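Local atomic coordinates of probable arylamine n-acetyl transferase (Mycobacterium abscessus, PDB entry 4GUZ), a protein that probably transfers the acetyl group of acetyl-coenzyme A to the amino nitrogen of arylamines. Residues V257-T260 against L261-F265; M7-G10 against D11-Q14; S214-T218 against R219-Q223; S29-L32 against E33-R36. All coordinates share one frame; numbering follows the deposited sequence.

Contact 1. Residues V257-T260 against L261-F265; sequences VLAT and LREIF
V257 and L261 stand one turn apart on helix 254-263, and bonds from each carbonyl to the fourth N-H ahead form the frame of the contact. L261 N donates to V257 O at 2.8 Å. E263 N reaches A259 O over the same 2.8 Å and almost straight, with an N-H...O angle of 175°; between these two, R262 N is held by L258 O at a longer 3.3 Å. T260 O serves two donors, I264 N at 2.8 Å and, weakly, F265 N.

Apolar packing follows one side of the helix. V257 has CG1 anti to its backbone N (chi1 171°), which lays this branch beside the carbonyl carbon, where it comes within 4.0 Å of L261 CD1; the two side chains run alongside each other. Leucine suits the inner position because it also reaches L277 of helix 271-282 and L233 of strand 229-234. T260 fits a double role: its OG1 bonds to E256 O one turn back, while its methyl CG2 lies 4.0 Å from F265 CE2 and equally close to I264 CG1.

Charged groups gather on the exposed side. R262 bends at chi3 (67°), bringing its guanidinium over A259, whose small side chain leaves room for it. There NH2 of R262 forms a long salt bridge of 3.9 Å with OE2 of E263.

Such a split of apolar and charged sides marks an amphipathic helix, here packed against both an antiparallel sheet and helix 271-282 in the C-terminal part of the arylamine N-acetyltransferase fold.

Contact 2. Residues M7-G10 against D11-Q14; sequences MWNG and DELQ
N9, just before a short 3-10 turn, and E12, within it, lie side by side and point the same way; the turn leads from the N-terminal tail into helix 15-21, at the start of the helical bundle that opens the arylamine N-acetyltransferase fold. The N9 amide and the E12 carboxylate are turned 36° from each other. E12 has CG anti to its own carbonyl carbon, and the chain is extended beyond it; the carboxylate ends alongside the amide. The E12 side chain also touches I63 and P64 of helix 63-72. N9 has a left-handed backbone conformation, which asparagine tolerates better than most residues with a side chain.

L13 is oriented differently. Its CG is anti to the backbone N (chi1 175°), which sends the leucine branches inward against L85 and V89 of helix 79-92, a fitting place for a buried aliphatic residue. Meanwhile D11, which is exposed, meets R92 of that same helix. R92 NH1 also bonds to both G10 O and L13 O, so one arginine ties the turn to the bundle; Q67 does likewise from the other helix, through E12 O and Q14 N. Q14 is the N-cap residue of helix 15-21.

Inside the turn the bonds skip two residues. E12 N donates to N9 O at 3.2 Å with an N-H...O angle of 145°. L13 CB comes within 3.4 Å of G10 O, and L13 N bonds to that oxygen at 3.2 Å, approaching from above the plane of the G10 carbonyl.

Contact 3. Residues S214-T218 against R219-Q223; sequences SPFST and RAFVQ
F216 and F221 bring their rings together where the loop after helix 198-210 turns into strand 221-226, a strand of the antiparallel sheet in the C-terminal half of the arylamine N-acetyltransferase fold. F216 starts out facing away from the strand. Its CG is anti to the carbonyl carbon (chi1 -64°), and from there the ring doubles back until CE1 lies 3.7 Å from F221 CD2. The CB of F221 points toward the loop, and its ring is swung over beside its own carbonyl carbon (chi1 -153°). The ring centres of F216 and F221 are 5.5 Å apart and the planes meet at 37°, an oblique arrangement that is neither a stack nor an edge-to-face pair. Phenylalanine suits the place of F221, whose side chain also touches W48 and I232 of the flanking strands; at F216 the ring supplies the apolar partner.

T218 and R219 make a more exposed pair. CG of R219 lies beside the T218 carbonyl, as the covalent link between neighbours largely dictates, after which the chain bends at chi3 and carries the guanidinium away from the loop.

P215, with its fixed phi, fits the helix-like bend that F216 and S217 continue. N50, from outside the loop, joins the two halves: it bonds through ND2 to F216 O and R219 O, and through OD1 to F221 N. K57 NZ donates to S217 O. The S217 hydroxyl has two carbonyl acceptors within reach, S211 O and S214 O, and S217 OG lies 2.9 Å from the O of S214.

Contact 4. Residues S29-L32 against E33-R36; sequences SPTL and ETLR
The R36 guanidinium is the flat group of this contact, and L32 meets it obliquely, neither squarely over a face nor at an edge. L32 CG lies 3.5 Å from R36 NE, and L32 CD2 is 3.5 Å from R36 NH2. Leucine gets there because CG is anti to its backbone N (chi1 178°), while R36 stretches out from CG to NE; W128 and P141 also touch the arginine.

The backbone starts helix 32-45. L35 N donates to T31 O at 3.0 Å, in the plane of that carbonyl, and R36 N to L32 O at 2.9 Å. L35 itself, buried, turns its branches to V121, W128 and C130 of the neighbouring strands.

T31 occupies the N-cap position. Just ahead of it P30 centres an inverse gamma turn, in which T31 N bonds weakly to S29 O at 2.8 Å. The T34 hydroxyl is buried beside these groups: its OG1 lies 3.0 Å from S29 O and 3.3 Å, a weak pairing, from T31 OG1, and it also bonds to D27 O. Threonine suits the spot: its short hydroxyl reaches the loop carbonyls while the side chain also packs on F24.

Several acceptors therefore compete for one T34 proton, tying the preceding loop to the first turn. R36 NE, by contrast, is buried against leucine without a polar partner, probably at some energetic cost.

Overall arrangement
Contacts 1 and 3 touch, although their centres are 16 Å apart: F265 CD1 packs 3.6 Å from V222 CG1, and L261 CD2 lies 3.8 Å from V222 CG2, so helix 254-263 rests on strand 221-226. Contacts 2 and 4 belong to the early part of the chain, with centres 19 Å apart and no touch. Contacts 3 and 4 lie on opposite sides of the chain's centre, 33 Å between centres. C79, H116 and D131 have charge-relay geometry consistent with the Cys-His-Asp triad of this family. F216 of contact 3 comes near this group without touching it, and contact 2 packs on helix 79-92, which begins at C79, though through the part of the helix farther from C79.

Contact 1. Residues V257-T260 against L261-F265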
loop_
_atom_site.group_PDB
_atom_site.type_symbol
_atom_site.label_atom_id
_atom_site.label_comp_id
_atom_site.label_asym_id
_atom_site.label_seq_id
_atom_site.Cartn_x
_atom_site.Cartn_y
_atom_site.Cartn_z
ATOM N N VAL A 257 17.346 -14.484 2.967
ATOM C CA VAL A 257 16.460 -13.305 3.029
ATOM C C VAL A 257 17.081 -12.171 2.214
ATOM O O VAL A 257 16.399 -11.619 1.347
ATOM C CB VAL A 257 16.152 -12.857 4.483
ATOM C CG1 VAL A 257 15.423 -11.498 4.504
ATOM C CG2 VAL A 257 15.324 -13.913 5.204
ATOM N N LEU A 258 18.374 -11.841 2.460
ATOM C CA LEU A 258 19.038 -10.783 1.681
ATOM C C LEU A 258 19.057 -11.124 0.194
ATOM O O LEU A 258 18.859 -10.237 -0.637
ATOM C CB LEU A 258 20.480 -10.522 2.154
ATOM C CG LEU A 258 20.729 -10.116 3.609
ATOM C CD1 LEU A 258 22.218 -9.880 3.816
ATOM C CD2 LEU A 258 20.000 -8.826 3.965
ATOM N N ALA A 259 19.312 -12.409 -0.147
ATOM C CA ALA A 259 19.309 -12.856 -1.549
ATOM C C ALA A 259 17.921 -12.699 -2.174
ATOM O O ALA A 259 17.807 -12.157 -3.272
ATOM C CB ALA A 259 19.761 -14.307 -1.646
ATOM N N THR A 260 16.872 -13.174 -1.473
ATOM C CA THR A 260 15.472 -13.107 -1.929
ATOM C C THR A 260 15.038 -11.650 -2.078
ATOM O O THR A 260 14.388 -11.315 -3.071
ATOM C CB THR A 260 14.551 -13.898 -0.978
ATOM O OG1 THR A 260 14.881 -15.286 -1.090
ATOM C CG2 THR A 260 13.089 -13.724 -1.304
ATOM N N LEU A 261 15.427 -10.781 -1.119
ATOM C CA LEU A 261 15.087 -9.354 -1.199
ATOM C C LEU A 261 15.585 -8.740 -2.512
ATOM O O LEU A 261 14.835 -8.033 -3.179
ATOM C CB LEU A 261 15.649 -8.582 0.009
ATOM C CG LEU A 261 14.865 -8.732 1.318
ATOM C CD1 LEU A 261 15.621 -8.104 2.470
ATOM C CD2 LEU A 261 13.460 -8.123 1.205
ATOM N N ARG A 262 16.822 -9.081 -2.931
ATOM C CA ARG A 262 17.401 -8.576 -4.177
ATOM C C ARG A 262 16.806 -9.270 -5.415
ATOM O O ARG A 262 16.343 -8.584 -6.323
ATOM C CB ARG A 262 18.930 -8.752 -4.136
ATOM C CG ARG A 262 19.670 -8.442 -5.440
ATOM C CD ARG A 262 21.154 -8.793 -5.357
ATOM N NE ARG A 262 21.397 -10.237 -5.238
ATOM C CZ ARG A 262 21.855 -10.836 -4.143
ATOM N NH1 ARG A 262 22.148 -10.125 -3.059
ATOM N NH2 ARG A 262 22.035 -12.149 -4.126
ATOM N N GLU A 263 16.851 -10.615 -5.468
ATOM C CA GLU A 263 16.425 -11.392 -6.635
ATOM C C GLU A 263 14.919 -11.318 -6.913
ATOM O O GLU A 263 14.532 -11.163 -8.069
ATOM C CB GLU A 263 16.828 -12.866 -6.492
ATOM C CG GLU A 263 18.331 -13.118 -6.398
ATOM C CD GLU A 263 18.754 -14.403 -5.697
ATOM O OE1 GLU A 263 17.982 -14.922 -4.857
ATOM O OE2 GLU A 263 19.888 -14.865 -5.958
ATOM N N ILE A 264 14.077 -11.474 -5.873
ATOM C CA ILE A 264 12.627 -11.499 -6.048
ATOM C C ILE A 264 12.038 -10.094 -5.958
ATOM O O ILE A 264 11.197 -9.743 -6.784
ATOM C CB ILE A 264 11.957 -12.472 -5.015
ATOM C CG1 ILE A 264 12.383 -13.964 -5.215
ATOM C CG2 ILE A 264 10.415 -12.316 -4.918
ATOM C CD1 ILE A 264 12.039 -14.649 -6.549
ATOM N N PHE A 265 12.439 -9.308 -4.949
ATOM C CA PHE A 265 11.801 -8.017 -4.719
ATOM C C PHE A 265 12.563 -6.795 -5.249
ATOM O O PHE A 265 11.975 -5.716 -5.321
ATOM C CB PHE A 265 11.533 -7.842 -3.214
ATOM C CG PHE A 265 10.601 -8.878 -2.630
ATOM C CD1 PHE A 265 9.225 -8.767 -2.786
ATOM C CD2 PHE A 265 11.100 -9.960 -1.914
ATOM C CE1 PHE A 265 8.363 -9.699 -2.217
ATOM C CE2 PHE A 265 10.237 -10.893 -1.336
ATOM C CZ PHE A 265 8.873 -10.761 -1.493
#

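Contact 2. Residues M7-G10 against D11-Q14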
loop_
_atom_site.group_PDB
_atom_site.type_symbol
_atom_site.label_atom_id
_atom_site.label_comp_id
_atom_site.label_asym_id
_atom_site.label_seq_id
_atom_site.Cartn_x
_atom_site.Cartn_y
_atom_site.Cartn_z
ATOM N N MET A 7 -0.976 21.203 0.644
ATOM C CA MET A 7 -1.402 20.041 1.437
ATOM C C MET A 7 -0.657 18.733 1.117
ATOM O O MET A 7 -0.046 18.141 2.011
ATOM C CB MET A 7 -2.924 19.830 1.276
ATOM C CG MET A 7 -3.482 18.675 2.099
ATOM S SD MET A 7 -4.694 19.211 3.321
ATOM C CE MET A 7 -3.663 19.437 4.711
ATOM N N TRP A 8 -0.692 18.304 -0.142
ATOM C CA TRP A 8 -0.091 17.043 -0.553
ATOM C C TRP A 8 1.303 17.213 -1.167
ATOM O O TRP A 8 1.882 16.229 -1.617
ATOM C CB TRP A 8 -1.036 16.342 -1.536
ATOM C CG TRP A 8 -2.361 16.027 -0.908
ATOM C CD1 TRP A 8 -3.485 16.795 -0.945
ATOM C CD2 TRP A 8 -2.669 14.905 -0.067
ATOM N NE1 TRP A 8 -4.488 16.204 -0.206
ATOM C CE2 TRP A 8 -4.018 15.037 0.333
ATOM C CE3 TRP A 8 -1.953 13.771 0.344
ATOM C CZ2 TRP A 8 -4.657 14.091 1.146
ATOM C CZ3 TRP A 8 -2.594 12.822 1.131
ATOM C CH2 TRP A 8 -3.929 12.987 1.523
ATOM N N ASN A 9 1.845 18.443 -1.167
ATOM C CA ASN A 9 3.167 18.793 -1.716
ATOM C C ASN A 9 3.388 18.306 -3.155
ATOM O O ASN A 9 4.466 17.789 -3.479
ATOM C CB ASN A 9 4.287 18.306 -0.803
ATOM C CG ASN A 9 4.570 19.270 0.307
ATOM O OD1 ASN A 9 5.213 20.308 0.106
ATOM N ND2 ASN A 9 4.062 18.970 1.490
ATOM N N GLY A 10 2.396 18.543 -4.014
ATOM C CA GLY A 10 2.455 18.194 -5.433
ATOM C C GLY A 10 3.647 18.799 -6.166
ATOM O O GLY A 10 4.301 18.125 -6.974
ATOM N N ASP A 11 3.968 20.063 -5.846
ATOM C CA ASP A 11 5.053 20.828 -6.461
ATOM C C ASP A 11 6.448 20.267 -6.163
ATOM O O ASP A 11 7.355 20.489 -6.962
ATOM C CB ASP A 11 4.978 22.300 -6.014
ATOM C CG ASP A 11 3.878 23.104 -6.692
ATOM O OD1 ASP A 11 3.331 22.626 -7.717
ATOM O OD2 ASP A 11 3.596 24.233 -6.226
ATOM N N GLU A 12 6.622 19.543 -5.045
ATOM C CA GLU A 12 7.922 18.967 -4.663
ATOM C C GLU A 12 8.185 17.619 -5.358
ATOM O O GLU A 12 9.294 17.087 -5.279
ATOM C CB GLU A 12 8.025 18.803 -3.145
ATOM C CG GLU A 12 8.152 20.117 -2.397
ATOM C CD GLU A 12 8.659 19.971 -0.977
ATOM O OE1 GLU A 12 9.651 20.657 -0.634
ATOM O OE2 GLU A 12 8.082 19.162 -0.214
ATOM N N LEU A 13 7.164 17.067 -6.020
ATOM C CA LEU A 13 7.296 15.803 -6.724
ATOM C C LEU A 13 8.010 15.987 -8.061
ATOM O O LEU A 13 7.744 16.952 -8.789
ATOM C CB LEU A 13 5.902 15.177 -6.957
ATOM C CG LEU A 13 5.846 13.888 -7.803
ATOM C CD1 LEU A 13 6.114 12.659 -6.951
ATOM C CD2 LEU A 13 4.535 13.775 -8.515
ATOM N N GLN A 14 8.881 15.020 -8.399
ATOM C CA GLN A 14 9.540 14.946 -9.701
ATOM C C GLN A 14 8.565 14.172 -10.590
ATOM O O GLN A 14 8.660 12.948 -10.696
ATOM C CB GLN A 14 10.930 14.266 -9.577
ATOM C CG GLN A 14 11.995 15.093 -8.846
ATOM C CD GLN A 14 12.247 16.446 -9.470
ATOM O OE1 GLN A 14 12.499 16.574 -10.675
ATOM N NE2 GLN A 14 12.160 17.486 -8.659
#

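Contact 3. Residues S214-T218 against R219-Q223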
loop_
_atom_site.group_PDB
_atom_site.type_symbol
_atom_site.label_atom_id
_atom_site.label_comp_id
_atom_site.label_asym_id
_atom_site.label_seq_id
_atom_site.Cartn_x
_atom_site.Cartn_y
_atom_site.Cartn_z
ATOM N N SER A 214 1.903 -2.592 17.142
ATOM C CA SER A 214 1.906 -2.550 15.678
ATOM C C SER A 214 2.783 -3.706 15.155
ATOM O O SER A 214 3.973 -3.755 15.494
ATOM C CB SER A 214 2.412 -1.205 15.158
ATOM O OG SER A 214 2.564 -1.247 13.747
ATOM N N PRO A 215 2.227 -4.650 14.353
ATOM C CA PRO A 215 3.050 -5.782 13.869
ATOM C C PRO A 215 4.177 -5.375 12.911
ATOM O O PRO A 215 5.200 -6.065 12.857
ATOM C CB PRO A 215 2.034 -6.688 13.163
ATOM C CG PRO A 215 0.905 -5.789 12.785
ATOM C CD PRO A 215 0.833 -4.745 13.866
ATOM N N PHE A 216 4.012 -4.243 12.187
ATOM C CA PHE A 216 5.007 -3.761 11.225
ATOM C C PHE A 216 6.218 -3.065 11.893
ATOM O O PHE A 216 7.181 -2.738 11.192
ATOM C CB PHE A 216 4.352 -2.816 10.185
ATOM C CG PHE A 216 3.295 -3.428 9.280
ATOM C CD1 PHE A 216 3.376 -4.759 8.881
ATOM C CD2 PHE A 216 2.261 -2.652 8.769
ATOM C CE1 PHE A 216 2.408 -5.317 8.034
ATOM C CE2 PHE A 216 1.302 -3.206 7.909
ATOM C CZ PHE A 216 1.379 -4.537 7.552
ATOM N N SER A 217 6.201 -2.864 13.228
ATOM C CA SER A 217 7.309 -2.181 13.898
ATOM C C SER A 217 8.537 -3.066 14.137
ATOM O O SER A 217 9.660 -2.554 14.105
ATOM C CB SER A 217 6.858 -1.593 15.236
ATOM O OG SER A 217 6.499 -2.593 16.174
ATOM N N THR A 218 8.339 -4.373 14.414
ATOM C CA THR A 218 9.468 -5.225 14.785
ATOM C C THR A 218 9.889 -6.281 13.752
ATOM O O THR A 218 11.057 -6.674 13.774
ATOM C CB THR A 218 9.187 -5.915 16.132
ATOM O OG1 THR A 218 7.877 -6.491 16.122
ATOM C CG2 THR A 218 9.329 -4.952 17.320
ATOM N N ARG A 219 8.979 -6.771 12.889
ATOM C CA ARG A 219 9.374 -7.853 11.977
ATOM C C ARG A 219 9.148 -7.509 10.510
ATOM O O ARG A 219 8.140 -6.901 10.176
ATOM C CB ARG A 219 8.625 -9.129 12.345
ATOM C CG ARG A 219 9.069 -9.697 13.705
ATOM C CD ARG A 219 8.010 -10.560 14.350
ATOM N NE ARG A 219 7.531 -11.620 13.460
ATOM C CZ ARG A 219 8.032 -12.846 13.404
ATOM N NH1 ARG A 219 9.055 -13.189 14.175
ATOM N NH2 ARG A 219 7.511 -13.745 12.576
ATOM N N ALA A 220 10.112 -7.901 9.643
ATOM C CA ALA A 220 10.117 -7.647 8.203
ATOM C C ALA A 220 8.837 -8.133 7.519
ATOM O O ALA A 220 8.360 -9.226 7.790
ATOM C CB ALA A 220 11.329 -8.307 7.560
ATOM N N PHE A 221 8.243 -7.261 6.692
ATOM C CA PHE A 221 7.058 -7.570 5.896
ATOM C C PHE A 221 7.283 -6.924 4.556
ATOM O O PHE A 221 7.431 -5.706 4.482
ATOM C CB PHE A 221 5.752 -7.109 6.558
ATOM C CG PHE A 221 4.545 -7.932 6.147
ATOM C CD1 PHE A 221 4.347 -9.211 6.656
ATOM C CD2 PHE A 221 3.593 -7.415 5.277
ATOM C CE1 PHE A 221 3.232 -9.970 6.270
ATOM C CE2 PHE A 221 2.448 -8.154 4.936
ATOM C CZ PHE A 221 2.277 -9.425 5.433
ATOM N N VAL A 222 7.442 -7.747 3.524
ATOM C CA VAL A 222 7.749 -7.282 2.169
ATOM C C VAL A 222 6.725 -7.890 1.219
ATOM O O VAL A 222 6.352 -9.052 1.375
ATOM C CB VAL A 222 9.219 -7.643 1.804
ATOM C CG1 VAL A 222 9.583 -7.148 0.418
ATOM C CG2 VAL A 222 10.198 -7.078 2.842
ATOM N N GLN A 223 6.199 -7.086 0.277
ATOM C CA GLN A 223 5.132 -7.603 -0.585
ATOM C C GLN A 223 5.316 -7.200 -2.028
ATOM O O GLN A 223 5.921 -6.171 -2.310
ATOM C CB GLN A 223 3.761 -7.103 -0.083
ATOM C CG GLN A 223 3.436 -7.421 1.399
ATOM C CD GLN A 223 2.039 -6.987 1.722
ATOM O OE1 GLN A 223 1.077 -7.545 1.210
ATOM N NE2 GLN A 223 1.889 -5.938 2.542
#

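Contact 4. Residues S29-L32 against E33-R36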
loop_
_atom_site.group_PDB
_atom_site.type_symbol
_atom_site.label_atom_id
_atom_site.label_comp_id
_atom_site.label_asym_id
_atom_site.label_seq_id
_atom_site.Cartn_x
_atom_site.Cartn_y
_atom_site.Cartn_z
ATOM N N SER A 29 -4.408 14.079 -18.558
ATOM C CA SER A 29 -5.641 14.764 -18.134
ATOM C C SER A 29 -6.272 14.070 -16.900
ATOM O O SER A 29 -6.218 12.842 -16.839
ATOM C CB SER A 29 -6.649 14.809 -19.279
ATOM O OG SER A 29 -6.135 15.566 -20.361
ATOM N N PRO A 30 -6.865 14.814 -15.927
ATOM C CA PRO A 30 -7.425 14.149 -14.730
ATOM C C PRO A 30 -8.760 13.431 -14.992
ATOM O O PRO A 30 -9.847 13.930 -14.659
ATOM C CB PRO A 30 -7.569 15.287 -13.718
ATOM C CG PRO A 30 -7.678 16.517 -14.524
ATOM C CD PRO A 30 -6.972 16.287 -15.832
ATOM N N THR A 31 -8.652 12.229 -15.590
ATOM C CA THR A 31 -9.777 11.363 -15.962
ATOM C C THR A 31 -9.608 9.932 -15.415
ATOM O O THR A 31 -8.522 9.578 -14.948
ATOM C CB THR A 31 -9.880 11.309 -17.489
ATOM O OG1 THR A 31 -8.628 10.847 -17.993
ATOM C CG2 THR A 31 -10.246 12.659 -18.116
ATOM N N LEU A 32 -10.664 9.091 -15.540
ATOM C CA LEU A 32 -10.655 7.705 -15.092
ATOM C C LEU A 32 -9.639 6.850 -15.845
ATOM O O LEU A 32 -8.994 5.992 -15.230
ATOM C CB LEU A 32 -12.061 7.090 -15.218
ATOM C CG LEU A 32 -12.214 5.615 -14.823
ATOM C CD1 LEU A 32 -11.923 5.385 -13.342
ATOM C CD2 LEU A 32 -13.554 5.077 -15.237
ATOM N N GLU A 33 -9.495 7.052 -17.173
ATOM C CA GLU A 33 -8.527 6.228 -17.905
ATOM C C GLU A 33 -7.099 6.535 -17.434
ATOM O O GLU A 33 -6.310 5.609 -17.287
ATOM C CB GLU A 33 -8.683 6.367 -19.435
ATOM C CG GLU A 33 -9.031 5.048 -20.126
ATOM C CD GLU A 33 -9.905 4.063 -19.364
ATOM O OE1 GLU A 33 -10.980 4.466 -18.862
ATOM O OE2 GLU A 33 -9.499 2.883 -19.256
ATOM N N THR A 34 -6.812 7.798 -17.107
ATOM C CA THR A 34 -5.508 8.196 -16.581
ATOM C C THR A 34 -5.308 7.573 -15.182
ATOM O O THR A 34 -4.266 6.973 -14.935
ATOM C CB THR A 34 -5.374 9.716 -16.572
ATOM O OG1 THR A 34 -5.403 10.157 -17.931
ATOM C CG2 THR A 34 -4.054 10.200 -15.919
ATOM N N LEU A 35 -6.326 7.678 -14.305
ATOM C CA LEU A 35 -6.284 7.121 -12.948
ATOM C C LEU A 35 -6.026 5.622 -12.986
ATOM O O LEU A 35 -5.240 5.121 -12.187
ATOM C CB LEU A 35 -7.605 7.428 -12.212
ATOM C CG LEU A 35 -7.688 7.020 -10.733
ATOM C CD1 LEU A 35 -6.687 7.794 -9.886
ATOM C CD2 LEU A 35 -9.099 7.190 -10.195
ATOM N N ARG A 36 -6.680 4.901 -13.922
ATOM C CA ARG A 36 -6.491 3.463 -14.083
ATOM C C ARG A 36 -5.045 3.149 -14.408
ATOM O O ARG A 36 -4.466 2.248 -13.801
ATOM C CB ARG A 36 -7.432 2.878 -15.169
ATOM C CG ARG A 36 -8.830 2.611 -14.622
ATOM C CD ARG A 36 -9.844 2.244 -15.691
ATOM N NE ARG A 36 -11.194 2.294 -15.124
ATOM C CZ ARG A 36 -12.202 1.495 -15.463
ATOM N NH1 ARG A 36 -12.044 0.577 -16.414
ATOM N NH2 ARG A 36 -13.377 1.609 -14.860
#